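Local coordinates for conserved uncharacterized protein (predicted phosphoesterase COG0622) (Streptococcus pneumoniae, PDB 3CK2), which is a predicted metal-dependent phosphoesterase of the calcineurin-like superfamily, holding two manganese ions and probably hydrolysing phosphate esters, its natural substrate not being established, at residues 9-14 against 37-42; 55-60 against 69-74; 80-85 against 108-113. All coordinates share one frame; numbering follows the deposited sequence.

Overall arrangement
From the N terminus, the chain runs through strand 7-12 and helix 19-29 into strand 35-38, and contact 1 closes this beta-alpha-beta loop. Strand 54-56 comes next at the edge of the same sheet. Contact 2 then closes a short excursion, bringing 55-60 against 69-74, which starts the second sheet. A hairpin leads into strand 78-83, and contact 3 closes the second beta-alpha-beta loop, through helix 95-103 to strand 108-110. The three loops follow in series, none nested or crossed. Contacts 1 and 3 each pair two adjacent strands within one sheet; contact 2 bridges the two sheets. Asp41, Asn60, His84 and His113 converge on one manganese, while Asp41 is shared with the other.

Contact 1 of 3, residues 9-14 against 37-42. With MN (manganese (II) ion), chain B.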
ATOM      1  N   ILE A   9       0.948  -5.603   8.105  1.00 16.98           N
ATOM      2  CA  ILE A   9       0.188  -4.506   7.531  1.00 17.17           C
ATOM      3  C   ILE A   9      -0.540  -5.018   6.294  1.00 18.09           C
ATOM      4  O   ILE A   9      -0.116  -5.995   5.649  1.00 18.72           O
ATOM      5  CB  ILE A   9       1.089  -3.241   7.230  1.00 17.83           C
ATOM      6  CG1 ILE A   9       2.121  -3.541   6.123  1.00 16.05           C
ATOM      7  CG2 ILE A   9       1.735  -2.686   8.553  1.00 10.84           C
ATOM      8  CD1 ILE A   9       2.822  -2.300   5.591  1.00 16.84           C
ATOM      9  N   ILE A  10      -1.677  -4.388   6.042  1.00 18.99           N
ATOM     10  CA  ILE A  10      -2.534  -4.643   4.878  1.00 19.27           C
ATOM     11  C   ILE A  10      -2.548  -3.368   4.052  1.00 20.24           C
ATOM     12  O   ILE A  10      -2.788  -2.265   4.600  1.00 21.56           O
ATOM     13  CB  ILE A  10      -4.003  -5.083   5.277  1.00 19.00           C
ATOM     14  CG1 ILE A  10      -3.984  -6.424   6.049  1.00 17.56           C
ATOM     15  CG2 ILE A  10      -4.897  -5.214   3.999  1.00 18.89           C
ATOM     16  CD1 ILE A  10      -3.437  -7.680   5.188  1.00 13.63           C
ATOM     17  N   VAL A  11      -2.222  -3.516   2.760  1.00 20.98           N
ATOM     18  CA  VAL A  11      -2.088  -2.399   1.826  1.00 20.55           C
ATOM     19  C   VAL A  11      -2.976  -2.660   0.611  1.00 21.24           C
ATOM     20  O   VAL A  11      -2.866  -3.725  -0.007  1.00 21.06           O
ATOM     21  CB  VAL A  11      -0.610  -2.237   1.361  1.00 19.84           C
ATOM     22  CG1 VAL A  11      -0.437  -0.931   0.565  1.00 17.48           C
ATOM     23  CG2 VAL A  11       0.347  -2.288   2.570  1.00 19.35           C
HETATM   24  N   MSE A  12      -3.834  -1.695   0.262  1.00 22.20           N
HETATM   25  CA  MSE A  12      -4.602  -1.746  -1.001  1.00 22.85           C
HETATM   26  C   MSE A  12      -4.561  -0.395  -1.711  1.00 21.46           C
HETATM   27  O   MSE A  12      -4.000   0.548  -1.209  1.00 21.45           O
HETATM   28  CB  MSE A  12      -6.049  -2.192  -0.746  1.00 23.29           C
HETATM   29  CG  MSE A  12      -6.808  -1.208   0.104  1.00 25.56           C
HETATM   30 SE   MSE A  12      -8.657  -1.704   0.444  0.80 30.60          SE
HETATM   31  CE  MSE A  12      -8.816  -0.788   2.157  1.00 22.26           C
ATOM     32  N   SER A  13      -5.140  -0.320  -2.900  1.00 21.14           N
ATOM     33  CA  SER A  13      -5.023   0.851  -3.749  1.00 20.84           C
ATOM     34  C   SER A  13      -5.870   0.744  -4.974  1.00 20.55           C
ATOM     35  O   SER A  13      -6.113  -0.351  -5.484  1.00 18.96           O
ATOM     36  CB  SER A  13      -3.568   1.050  -4.210  1.00 21.38           C
ATOM     37  OG  SER A  13      -3.352   2.341  -4.744  1.00 20.52           O
ATOM     38  N   ASP A  14      -6.273   1.919  -5.483  1.00 21.45           N
ATOM     39  CA  ASP A  14      -6.867   2.032  -6.833  1.00 20.74           C
ATOM     40  C   ASP A  14      -8.114   1.139  -6.930  1.00 20.94           C
ATOM     41  O   ASP A  14      -8.280   0.324  -7.858  1.00 20.86           O
ATOM     42  CB  ASP A  14      -5.827   1.722  -7.916  1.00 20.12           C
ATOM     43  CG  ASP A  14      -4.732   2.780  -8.003  1.00 20.09           C
ATOM     44  OD1 ASP A  14      -4.924   3.773  -8.781  1.00 16.43           O
ATOM     45  OD2 ASP A  14      -3.667   2.595  -7.335  1.00 19.78           O
ATOM     46  N   PHE A  37      -3.639   0.172   5.012  1.00 22.57           N
ATOM     47  CA  PHE A  37      -3.339   1.323   4.122  1.00 22.41           C
ATOM     48  C   PHE A  37      -4.081   1.298   2.791  1.00 22.02           C
ATOM     49  O   PHE A  37      -4.221   0.250   2.166  1.00 22.63           O
ATOM     50  CB  PHE A  37      -1.838   1.370   3.790  1.00 22.07           C
ATOM     51  CG  PHE A  37      -0.981   1.504   4.977  1.00 22.05           C
ATOM     52  CD1 PHE A  37      -0.591   2.750   5.411  1.00 20.68           C
ATOM     53  CD2 PHE A  37      -0.578   0.380   5.688  1.00 21.41           C
ATOM     54  CE1 PHE A  37       0.196   2.897   6.515  1.00 21.64           C
ATOM     55  CE2 PHE A  37       0.206   0.525   6.820  1.00 24.08           C
ATOM     56  CZ  PHE A  37       0.592   1.801   7.233  1.00 22.76           C
ATOM     57  N   HIS A  38      -4.471   2.469   2.313  1.00 21.60           N
ATOM     58  CA  HIS A  38      -5.059   2.589   0.980  1.00 21.33           C
ATOM     59  C   HIS A  38      -4.279   3.682   0.287  1.00 21.36           C
ATOM     60  O   HIS A  38      -4.164   4.755   0.820  1.00 22.38           O
ATOM     61  CB  HIS A  38      -6.551   2.903   1.070  1.00 21.07           C
ATOM     62  CG  HIS A  38      -7.270   2.828  -0.230  1.00 19.92           C
ATOM     63  ND1 HIS A  38      -6.918   3.589  -1.324  1.00 19.72           N
ATOM     64  CD2 HIS A  38      -8.357   2.115  -0.600  1.00 20.88           C
ATOM     65  CE1 HIS A  38      -7.737   3.312  -2.321  1.00 22.71           C
ATOM     66  NE2 HIS A  38      -8.610   2.404  -1.915  1.00 20.52           N
ATOM     67  N   ASN A  39      -3.708   3.402  -0.880  1.00 21.36           N
ATOM     68  CA  ASN A  39      -2.759   4.319  -1.513  1.00 21.19           C
ATOM     69  C   ASN A  39      -3.389   5.240  -2.574  1.00 21.32           C
ATOM     70  O   ASN A  39      -2.692   5.858  -3.383  1.00 20.41           O
ATOM     71  CB  ASN A  39      -1.583   3.525  -2.096  1.00 21.21           C
ATOM     72  CG  ASN A  39      -0.853   2.689  -1.054  1.00 20.99           C
ATOM     73  OD1 ASN A  39      -0.943   2.968   0.150  1.00 22.40           O
ATOM     74  ND2 ASN A  39      -0.102   1.656  -1.520  1.00 17.29           N
ATOM     75  N   GLY A  40      -4.719   5.304  -2.551  1.00 22.01           N
ATOM     76  CA  GLY A  40      -5.484   6.286  -3.292  1.00 21.63           C
ATOM     77  C   GLY A  40      -6.210   5.786  -4.523  1.00 21.87           C
ATOM     78  O   GLY A  40      -6.174   4.605  -4.896  1.00 22.05           O
ATOM     79  N   ASP A  41      -6.852   6.746  -5.174  1.00 22.59           N
ATOM     80  CA  ASP A  41      -7.783   6.517  -6.282  1.00 21.98           C
ATOM     81  C   ASP A  41      -8.923   5.615  -5.830  1.00 22.00           C
ATOM     82  O   ASP A  41      -9.254   4.639  -6.484  1.00 23.46           O
ATOM     83  CB  ASP A  41      -7.041   5.939  -7.470  1.00 21.71           C
ATOM     84  CG  ASP A  41      -6.540   6.972  -8.415  1.00 19.48           C
ATOM     85  OD1 ASP A  41      -6.615   8.164  -8.111  1.00 15.09           O
ATOM     86  OD2 ASP A  41      -6.064   6.542  -9.500  1.00 20.59           O
ATOM     87  N   SER A  42      -9.506   5.933  -4.683  1.00 21.83           N
ATOM     88  CA  SER A  42     -10.701   5.230  -4.195  1.00 21.71           C
ATOM     89  C   SER A  42     -11.975   5.763  -4.833  1.00 21.71           C
ATOM     90  O   SER A  42     -12.953   5.018  -5.022  1.00 21.24           O
ATOM     91  CB  SER A  42     -10.807   5.316  -2.659  1.00 21.85           C
ATOM     92  OG  SER A  42     -10.889   6.629  -2.200  1.00 20.67           O
TER
HETATM   93 MN    MN B 201      -5.873   4.559 -10.475  0.80 18.33          MN
HETATM   94  O   HOH W   1      -6.638   5.375 -12.377  1.00 18.54           O
HETATM   95  O   HOH W   2      -4.019   5.356 -11.355  1.00 20.43           O
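Asp14 and Asp41 share a manganese ion at the C-terminal ends of adjacent parallel strands, in the first beta-alpha-beta unit of the calcineurin-like phosphoesterase fold. Asp14 OD1 binds the metal at 2.1 Å and Asp41 OD2 at 2.2 Å, with the carboxylate planes 86° apart. Two waters, His16 and His115 complete the site, and Asp41 OD2 also reaches the second manganese. The remaining carboxylate oxygens are held as well: Ser13 OG meets Asp14 OD2 at 2.6 Å from above the carboxylate plane, and Met61 N bonds to Asp41 OD1.

Behind the metal, Asp14 N donates to Gly40 O (2.8 Å), fixing the two ligand-bearing turns to each other. Gly40 N bonds to His38 ND1 in the ring plane; with Ser15 at NE2, both ring nitrogens are tied, while Ser13 CA lies over one ring face. Asn39 N to Met12 O, Met12 N to Phe37 O and Phe37 N to Ile10 O carry the pairing back along the strands. Met12 (selenomethionine) and His38 point to the face lined by helix 19-29, Val11 and Phe37 to the other. There the Phe37 ring takes Ile9 at its edge, CE2 lying 3.9 Å from Ile9 CB.

Contact 2 of 3, residues 55-60 against 69-74; sequences RVVKGN and ERLVTE
Two successive bends in Arg55, chi2 -77° at CD and chi3 -87° at NE, turn NE toward Thr73, and the two side chains meet tip to tip. Thr73 OG1 stands anti to its own carbonyl carbon, beside the backbone N, and takes two bonds from one side of the guanidinium. NE gives the shorter and straighter: Arg55 NE to Thr73 OG1 is 2.8 Å, with 162° at the hydrogen. Arg55 NH2 reaches the same Thr73 OG1 at 3.2 Å. The hydroxyl oxygen lies in the guanidinium plane, so this side-on grip fixes the rotation of the flat group. A weak bond from Arg55 NH2 to Val72 O, 3.0 Å long, adds to it.

Leu71 crosses the arginine at about a right angle, laying CG over one guanidinium face, 3.6 Å from Arg55 NH2 and toward the rim. Its CD2 drops beside the aliphatic root of the arginine and the backbone of Val56. Deeper in, Val57 CG1 packs on Leu71 CB at 3.6 Å. Beyond this apolar pair a water joins the chains by donating to Lys58 O and Glu69 O. The main chains run roughly antiparallel but exchange no direct hydrogen bond here. Gln82 helps connect them, its NE2 bonding Arg55 O and its backbone pairing with Leu71.

Strand 54-56 edges the sheet that contains strands 7-12 and 35-38, and strand 70-75 edges the second sheet. The contact therefore joins the rims of the two sheets in the beta sandwich of calcineurin-like phosphoesterases. Segment 55-60 ends on manganese ligand Asn60, which with Gly59 forms the Gly-Asn of the family's metal-binding signature.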
ATOM      1  N   ARG A  55      -5.201   4.075   6.858  1.00 22.56           N
ATOM      2  CA  ARG A  55      -4.379   5.218   6.452  1.00 22.37           C
ATOM      3  C   ARG A  55      -4.467   5.420   4.957  1.00 21.94           C
ATOM      4  O   ARG A  55      -4.012   4.568   4.203  1.00 22.28           O
ATOM      5  CB  ARG A  55      -2.911   5.030   6.849  1.00 22.49           C
ATOM      6  CG  ARG A  55      -2.683   4.775   8.318  1.00 24.11           C
ATOM      7  CD  ARG A  55      -2.812   6.058   9.096  1.00 27.10           C
ATOM      8  NE  ARG A  55      -1.561   6.811   9.160  1.00 28.37           N
ATOM      9  CZ  ARG A  55      -1.449   8.042   9.650  1.00 27.13           C
ATOM     10  NH1 ARG A  55      -2.510   8.698  10.095  1.00 27.13           N
ATOM     11  NH2 ARG A  55      -0.260   8.626   9.679  1.00 27.85           N
ATOM     12  N   VAL A  56      -5.023   6.551   4.525  1.00 21.09           N
ATOM     13  CA  VAL A  56      -5.344   6.773   3.080  1.00 20.86           C
ATOM     14  C   VAL A  56      -4.746   8.076   2.542  1.00 20.33           C
ATOM     15  O   VAL A  56      -4.730   9.111   3.205  1.00 19.72           O
ATOM     16  CB  VAL A  56      -6.912   6.675   2.807  1.00 20.60           C
ATOM     17  CG1 VAL A  56      -7.702   7.652   3.679  1.00 18.46           C
ATOM     18  CG2 VAL A  56      -7.269   6.811   1.302  1.00 19.98           C
ATOM     19  N   VAL A  57      -4.219   7.997   1.333  1.00 21.33           N
ATOM     20  CA  VAL A  57      -3.612   9.181   0.654  1.00 20.88           C
ATOM     21  C   VAL A  57      -4.401   9.526  -0.632  1.00 21.73           C
ATOM     22  O   VAL A  57      -5.253   8.749  -1.094  1.00 22.14           O
ATOM     23  CB  VAL A  57      -2.087   8.989   0.378  1.00 20.27           C
ATOM     24  CG1 VAL A  57      -1.337   9.042   1.701  1.00 16.07           C
ATOM     25  CG2 VAL A  57      -1.841   7.679  -0.411  1.00 18.17           C
ATOM     26  N   LYS A  58      -4.135  10.714  -1.169  1.00 21.82           N
ATOM     27  CA  LYS A  58      -4.838  11.189  -2.335  1.00 21.28           C
ATOM     28  C   LYS A  58      -4.271  10.658  -3.658  1.00 20.75           C
ATOM     29  O   LYS A  58      -3.083  10.803  -3.923  1.00 19.44           O
ATOM     30  CB  LYS A  58      -4.802  12.709  -2.389  1.00 21.04           C
ATOM     31  CG  LYS A  58      -5.750  13.329  -3.460  1.00 21.62           C
ATOM     32  CD  LYS A  58      -5.250  14.762  -3.822  1.00 21.86           C
ATOM     33  CE  LYS A  58      -6.155  15.472  -4.869  1.00 23.12           C
ATOM     34  NZ  LYS A  58      -6.236  14.768  -6.148  1.00 23.01           N
ATOM     35  N   GLY A  59      -5.166  10.117  -4.493  1.00 19.88           N
ATOM     36  CA  GLY A  59      -4.849   9.783  -5.867  1.00 19.80           C
ATOM     37  C   GLY A  59      -5.230  10.894  -6.834  1.00 19.40           C
ATOM     38  O   GLY A  59      -5.994  11.810  -6.491  1.00 19.31           O
ATOM     39  N   ASN A  60      -4.720  10.828  -8.058  1.00 19.17           N
ATOM     40  CA  ASN A  60      -5.127  11.831  -9.059  1.00 18.76           C
ATOM     41  C   ASN A  60      -6.629  11.795  -9.437  1.00 18.07           C
ATOM     42  O   ASN A  60      -7.160  12.797  -9.918  1.00 18.90           O
ATOM     43  CB  ASN A  60      -4.259  11.760 -10.309  1.00 19.28           C
ATOM     44  CG  ASN A  60      -4.347  10.423 -11.029  1.00 19.26           C
ATOM     45  OD1 ASN A  60      -4.110   9.387 -10.420  1.00 22.27           O
ATOM     46  ND2 ASN A  60      -4.622  10.450 -12.345  1.00 15.35           N
ATOM     47  N   GLU A  69      -1.591  14.264   0.419  1.00 16.73           N
ATOM     48  CA  GLU A  69      -0.696  13.784  -0.633  1.00 17.65           C
ATOM     49  C   GLU A  69       0.310  12.726  -0.180  1.00 17.45           C
ATOM     50  O   GLU A  69       0.595  11.791  -0.911  1.00 17.98           O
ATOM     51  CB  GLU A  69       0.077  14.936  -1.223  1.00 17.49           C
ATOM     52  CG  GLU A  69      -0.804  15.797  -2.106  1.00 19.46           C
ATOM     53  CD  GLU A  69      -0.096  17.040  -2.637  1.00 18.30           C
ATOM     54  OE1 GLU A  69       1.133  17.230  -2.420  1.00 19.64           O
ATOM     55  OE2 GLU A  69      -0.796  17.814  -3.293  1.00 18.31           O
ATOM     56  N   ARG A  70       0.849  12.911   1.015  1.00 17.42           N
ATOM     57  CA  ARG A  70       1.799  11.992   1.621  1.00 17.41           C
ATOM     58  C   ARG A  70       1.360  11.737   3.027  1.00 17.01           C
ATOM     59  O   ARG A  70       0.763  12.587   3.674  1.00 16.26           O
ATOM     60  CB  ARG A  70       3.202  12.605   1.687  1.00 17.36           C
ATOM     61  CG  ARG A  70       3.724  13.224   0.402  1.00 17.87           C
ATOM     62  CD  ARG A  70       5.041  13.965   0.648  1.00 18.01           C
ATOM     63  NE  ARG A  70       5.515  14.589  -0.585  1.00 20.23           N
ATOM     64  CZ  ARG A  70       6.725  15.155  -0.766  1.00 23.00           C
ATOM     65  NH1 ARG A  70       7.650  15.184   0.195  1.00 22.75           N
ATOM     66  NH2 ARG A  70       7.028  15.694  -1.944  1.00 22.04           N
ATOM     67  N   LEU A  71       1.707  10.568   3.525  1.00 17.84           N
ATOM     68  CA  LEU A  71       1.418  10.214   4.923  1.00 17.71           C
ATOM     69  C   LEU A  71       2.590   9.406   5.452  1.00 17.61           C
ATOM     70  O   LEU A  71       3.070   8.466   4.786  1.00 17.20           O
ATOM     71  CB  LEU A  71       0.105   9.432   5.004  1.00 17.19           C
ATOM     72  CG  LEU A  71      -0.806   9.472   6.215  1.00 17.83           C
ATOM     73  CD1 LEU A  71      -1.082  10.896   6.712  1.00 14.41           C
ATOM     74  CD2 LEU A  71      -2.127   8.692   5.853  1.00 17.04           C
ATOM     75  N   VAL A  72       3.063   9.812   6.632  1.00 18.24           N
ATOM     76  CA  VAL A  72       4.079   9.082   7.390  1.00 18.69           C
ATOM     77  C   VAL A  72       3.409   8.376   8.564  1.00 19.37           C
ATOM     78  O   VAL A  72       2.718   8.997   9.356  1.00 20.28           O
ATOM     79  CB  VAL A  72       5.215  10.055   7.911  1.00 18.32           C
ATOM     80  CG1 VAL A  72       6.237   9.297   8.747  1.00 16.55           C
ATOM     81  CG2 VAL A  72       5.892  10.756   6.732  1.00 16.38           C
ATOM     82  N   THR A  73       3.622   7.085   8.658  1.00 21.07           N
ATOM     83  CA  THR A  73       3.066   6.272   9.704  1.00 21.50           C
ATOM     84  C   THR A  73       4.215   5.550  10.397  1.00 22.48           C
ATOM     85  O   THR A  73       4.906   4.771   9.808  1.00 22.29           O
ATOM     86  CB  THR A  73       2.054   5.281   9.161  1.00 21.84           C
ATOM     87  OG1 THR A  73       1.012   5.978   8.508  1.00 22.17           O
ATOM     88  CG2 THR A  73       1.442   4.537  10.244  1.00 22.02           C
ATOM     89  N   GLU A  74       4.444   5.866  11.653  1.00 23.55           N
ATOM     90  CA  GLU A  74       5.522   5.242  12.379  1.00 25.21           C
ATOM     91  C   GLU A  74       4.904   4.159  13.180  1.00 25.12           C
ATOM     92  O   GLU A  74       4.017   4.388  13.957  1.00 24.71           O
ATOM     93  CB  GLU A  74       6.285   6.223  13.241  1.00 25.02           C
ATOM     94  CG  GLU A  74       6.477   7.543  12.580  1.00 27.02           C
ATOM     95  CD  GLU A  74       7.883   8.052  12.611  1.00 27.17           C
ATOM     96  OE1 GLU A  74       8.091   9.174  12.152  1.00 29.21           O
ATOM     97  OE2 GLU A  74       8.776   7.352  13.089  1.00 28.65           O
TER
HETATM   98  O   HOH W   3      -0.597  11.043  -3.227  1.00 26.87           O

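Contact 3 of 3, residues 80-85 against 108-113; sequences IIQTHG and ICLYGH
Ile80, Ile81 and Gln82 pair with Ile108, Cys109 and Leu110 as parallel strands, whose axes pass 4.6 Å apart and diverge by 16°. Three backbone bonds join them: Ile81 N to Ile108 O, Leu110 N to Ile81 O and Thr83 N to Leu110 O. A fourth, Gly112 N to His84 O (2.8 Å), links the loops beyond.

On one face of the sheet Ile80 CG2 meets Leu110 CD1 at 3.6 Å, and Gln82 CG flanks Leu110 CB. On the other, Ile81 CG1 lies 3.9 Å from Cys109 CB. The strands lead to two metal-binding histidines, whose side chains cross at about a right angle, their ring planes 65° apart. His113 CB sits over the face of the His84 ring, 3.7 Å from its centroid, a CH-pi contact. His84 NE2 and His113 ND1 lie 3.3 Å apart because both bind the same manganese. His113 N lies over the same face of the ring, toward its rim, 3.3 Å from His84 CE1. In the second shell Asn39 O accepts a bond from His84 ND1, which helps orient the ring, and Asp14 OD2 accepts one from His113 N. Gly112, His113 and His115 belong to the Gly-His-X-His motif of the family.

Helix 95-103 is the crossover of this beta-alpha-beta unit and covers Ile81 through Trp100 and Ala101. Phe37 of strand 35-38 packs against Ile80, Gln82 and Leu110 from the opposing sheet, while strands 70-75 and 125-130 flank the pair.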
ATOM      1  N   ILE A  80       6.930   3.912   7.850  1.00 22.42           N
ATOM      2  CA  ILE A  80       6.269   3.661   6.616  1.00 22.29           C
ATOM      3  C   ILE A  80       5.933   5.056   6.038  1.00 22.72           C
ATOM      4  O   ILE A  80       5.442   5.939   6.751  1.00 21.29           O
ATOM      5  CB  ILE A  80       4.978   2.811   6.875  1.00 22.63           C
ATOM      6  CG1 ILE A  80       5.377   1.481   7.557  1.00 22.73           C
ATOM      7  CG2 ILE A  80       4.170   2.608   5.582  1.00 21.45           C
ATOM      8  CD1 ILE A  80       4.236   0.621   8.132  1.00 21.08           C
ATOM      9  N   ILE A  81       6.254   5.253   4.758  1.00 23.05           N
ATOM     10  CA  ILE A  81       5.833   6.428   4.017  1.00 22.64           C
ATOM     11  C   ILE A  81       4.924   5.921   2.894  1.00 23.24           C
ATOM     12  O   ILE A  81       5.007   4.777   2.485  1.00 22.74           O
ATOM     13  CB  ILE A  81       7.026   7.333   3.545  1.00 23.30           C
ATOM     14  CG1 ILE A  81       7.825   6.719   2.385  1.00 22.95           C
ATOM     15  CG2 ILE A  81       7.981   7.642   4.733  1.00 21.01           C
ATOM     16  CD1 ILE A  81       8.949   7.658   1.859  1.00 21.60           C
ATOM     17  N   GLN A  82       4.046   6.797   2.441  1.00 23.69           N
ATOM     18  CA  GLN A  82       2.910   6.436   1.637  1.00 24.04           C
ATOM     19  C   GLN A  82       2.514   7.608   0.756  1.00 23.93           C
ATOM     20  O   GLN A  82       2.338   8.736   1.232  1.00 24.02           O
ATOM     21  CB  GLN A  82       1.761   6.114   2.577  1.00 24.31           C
ATOM     22  CG  GLN A  82       0.555   5.548   1.946  1.00 24.71           C
ATOM     23  CD  GLN A  82      -0.604   5.426   2.900  1.00 24.35           C
ATOM     24  OE1 GLN A  82      -0.555   5.916   4.047  1.00 25.99           O
ATOM     25  NE2 GLN A  82      -1.675   4.801   2.425  1.00 21.33           N
ATOM     26  N   THR A  83       2.347   7.329  -0.523  1.00 23.65           N
ATOM     27  CA  THR A  83       1.909   8.341  -1.486  1.00 23.68           C
ATOM     28  C   THR A  83       1.241   7.614  -2.628  1.00 23.24           C
ATOM     29  O   THR A  83       1.434   6.410  -2.778  1.00 23.50           O
ATOM     30  CB  THR A  83       3.115   9.241  -1.960  1.00 23.31           C
ATOM     31  OG1 THR A  83       2.620  10.424  -2.571  1.00 24.28           O
ATOM     32  CG2 THR A  83       4.040   8.529  -2.933  1.00 24.10           C
ATOM     33  N   HIS A  84       0.430   8.310  -3.425  1.00 23.71           N
ATOM     34  CA  HIS A  84      -0.137   7.671  -4.622  1.00 23.08           C
ATOM     35  C   HIS A  84       0.929   7.391  -5.668  1.00 22.35           C
ATOM     36  O   HIS A  84       1.090   6.265  -6.099  1.00 22.95           O
ATOM     37  CB  HIS A  84      -1.280   8.483  -5.200  1.00 23.19           C
ATOM     38  CG  HIS A  84      -2.065   7.770  -6.261  1.00 23.35           C
ATOM     39  ND1 HIS A  84      -2.805   6.635  -5.999  1.00 24.33           N
ATOM     40  CD2 HIS A  84      -2.264   8.056  -7.575  1.00 23.66           C
ATOM     41  CE1 HIS A  84      -3.436   6.259  -7.104  1.00 24.10           C
ATOM     42  NE2 HIS A  84      -3.125   7.100  -8.075  1.00 25.18           N
ATOM     43  N   GLY A  85       1.670   8.407  -6.064  1.00 23.17           N
ATOM     44  CA  GLY A  85       2.824   8.240  -6.986  1.00 23.23           C
ATOM     45  C   GLY A  85       2.857   9.235  -8.130  1.00 23.14           C
ATOM     46  O   GLY A  85       3.908   9.539  -8.635  1.00 23.19           O
ATOM     47  N   ILE A 108       9.699   1.296   4.770  1.00 20.93           N
ATOM     48  CA  ILE A 108       8.766   0.887   3.734  1.00 20.84           C
ATOM     49  C   ILE A 108       8.184   2.131   3.055  1.00 20.82           C
ATOM     50  O   ILE A 108       7.857   3.113   3.711  1.00 21.35           O
ATOM     51  CB  ILE A 108       7.596   0.025   4.296  1.00 21.24           C
ATOM     52  CG1 ILE A 108       8.137  -1.230   5.020  1.00 20.41           C
ATOM     53  CG2 ILE A 108       6.579  -0.343   3.132  1.00 19.10           C
ATOM     54  CD1 ILE A 108       7.061  -2.050   5.777  1.00 19.65           C
ATOM     55  N   CYS A 109       8.096   2.072   1.737  1.00 20.87           N
ATOM     56  CA  CYS A 109       7.520   3.120   0.907  1.00 20.59           C
ATOM     57  C   CYS A 109       6.353   2.523   0.097  1.00 20.40           C
ATOM     58  O   CYS A 109       6.526   1.641  -0.710  1.00 20.13           O
ATOM     59  CB  CYS A 109       8.594   3.687  -0.012  1.00 20.72           C
ATOM     60  SG  CYS A 109       7.992   4.979  -1.150  1.00 20.93           S
ATOM     61  N   LEU A 110       5.156   3.000   0.379  1.00 20.99           N
ATOM     62  CA  LEU A 110       3.931   2.476  -0.187  1.00 20.89           C
ATOM     63  C   LEU A 110       3.449   3.437  -1.251  1.00 20.36           C
ATOM     64  O   LEU A 110       3.400   4.629  -1.017  1.00 19.78           O
ATOM     65  CB  LEU A 110       2.859   2.364   0.902  1.00 20.60           C
ATOM     66  CG  LEU A 110       3.124   1.376   2.037  1.00 21.75           C
ATOM     67  CD1 LEU A 110       1.950   1.426   3.056  1.00 18.84           C
ATOM     68  CD2 LEU A 110       3.353  -0.068   1.486  1.00 16.73           C
ATOM     69  N   TYR A 111       3.102   2.900  -2.419  1.00 20.57           N
ATOM     70  CA  TYR A 111       2.609   3.706  -3.540  1.00 20.52           C
ATOM     71  C   TYR A 111       1.465   2.949  -4.315  1.00 20.82           C
ATOM     72  O   TYR A 111       1.207   1.763  -4.078  1.00 19.98           O
ATOM     73  CB  TYR A 111       3.800   4.192  -4.434  1.00 20.38           C
ATOM     74  CG  TYR A 111       4.471   3.136  -5.257  1.00 19.93           C
ATOM     75  CD1 TYR A 111       4.182   2.997  -6.601  1.00 20.30           C
ATOM     76  CD2 TYR A 111       5.414   2.284  -4.709  1.00 21.19           C
ATOM     77  CE1 TYR A 111       4.787   2.001  -7.378  1.00 20.48           C
ATOM     78  CE2 TYR A 111       6.018   1.257  -5.490  1.00 21.33           C
ATOM     79  CZ  TYR A 111       5.692   1.131  -6.817  1.00 20.54           C
ATOM     80  OH  TYR A 111       6.284   0.150  -7.603  1.00 22.31           O
ATOM     81  N   GLY A 112       0.745   3.691  -5.169  1.00 20.69           N
ATOM     82  CA  GLY A 112      -0.284   3.153  -6.024  1.00 20.11           C
ATOM     83  C   GLY A 112      -0.057   3.624  -7.463  1.00 20.21           C
ATOM     84  O   GLY A 112       1.046   3.510  -7.997  1.00 21.22           O
ATOM     85  N   HIS A 113      -1.132   4.090  -8.096  1.00 19.53           N
ATOM     86  CA  HIS A 113      -1.120   4.796  -9.372  1.00 18.98           C
ATOM     87  C   HIS A 113      -0.967   3.867 -10.584  1.00 18.95           C
ATOM     88  O   HIS A 113      -1.748   3.994 -11.542  1.00 18.51           O
ATOM     89  CB  HIS A 113      -0.109   5.954  -9.365  1.00 18.98           C
ATOM     90  CG  HIS A 113      -0.227   6.876 -10.541  1.00 17.98           C
ATOM     91  ND1 HIS A 113      -1.409   7.485 -10.900  1.00 17.98           N
ATOM     92  CD2 HIS A 113       0.694   7.292 -11.441  1.00 17.12           C
ATOM     93  CE1 HIS A 113      -1.217   8.222 -11.982  1.00 16.80           C
ATOM     94  NE2 HIS A 113       0.053   8.118 -12.330  1.00 17.36           N
TER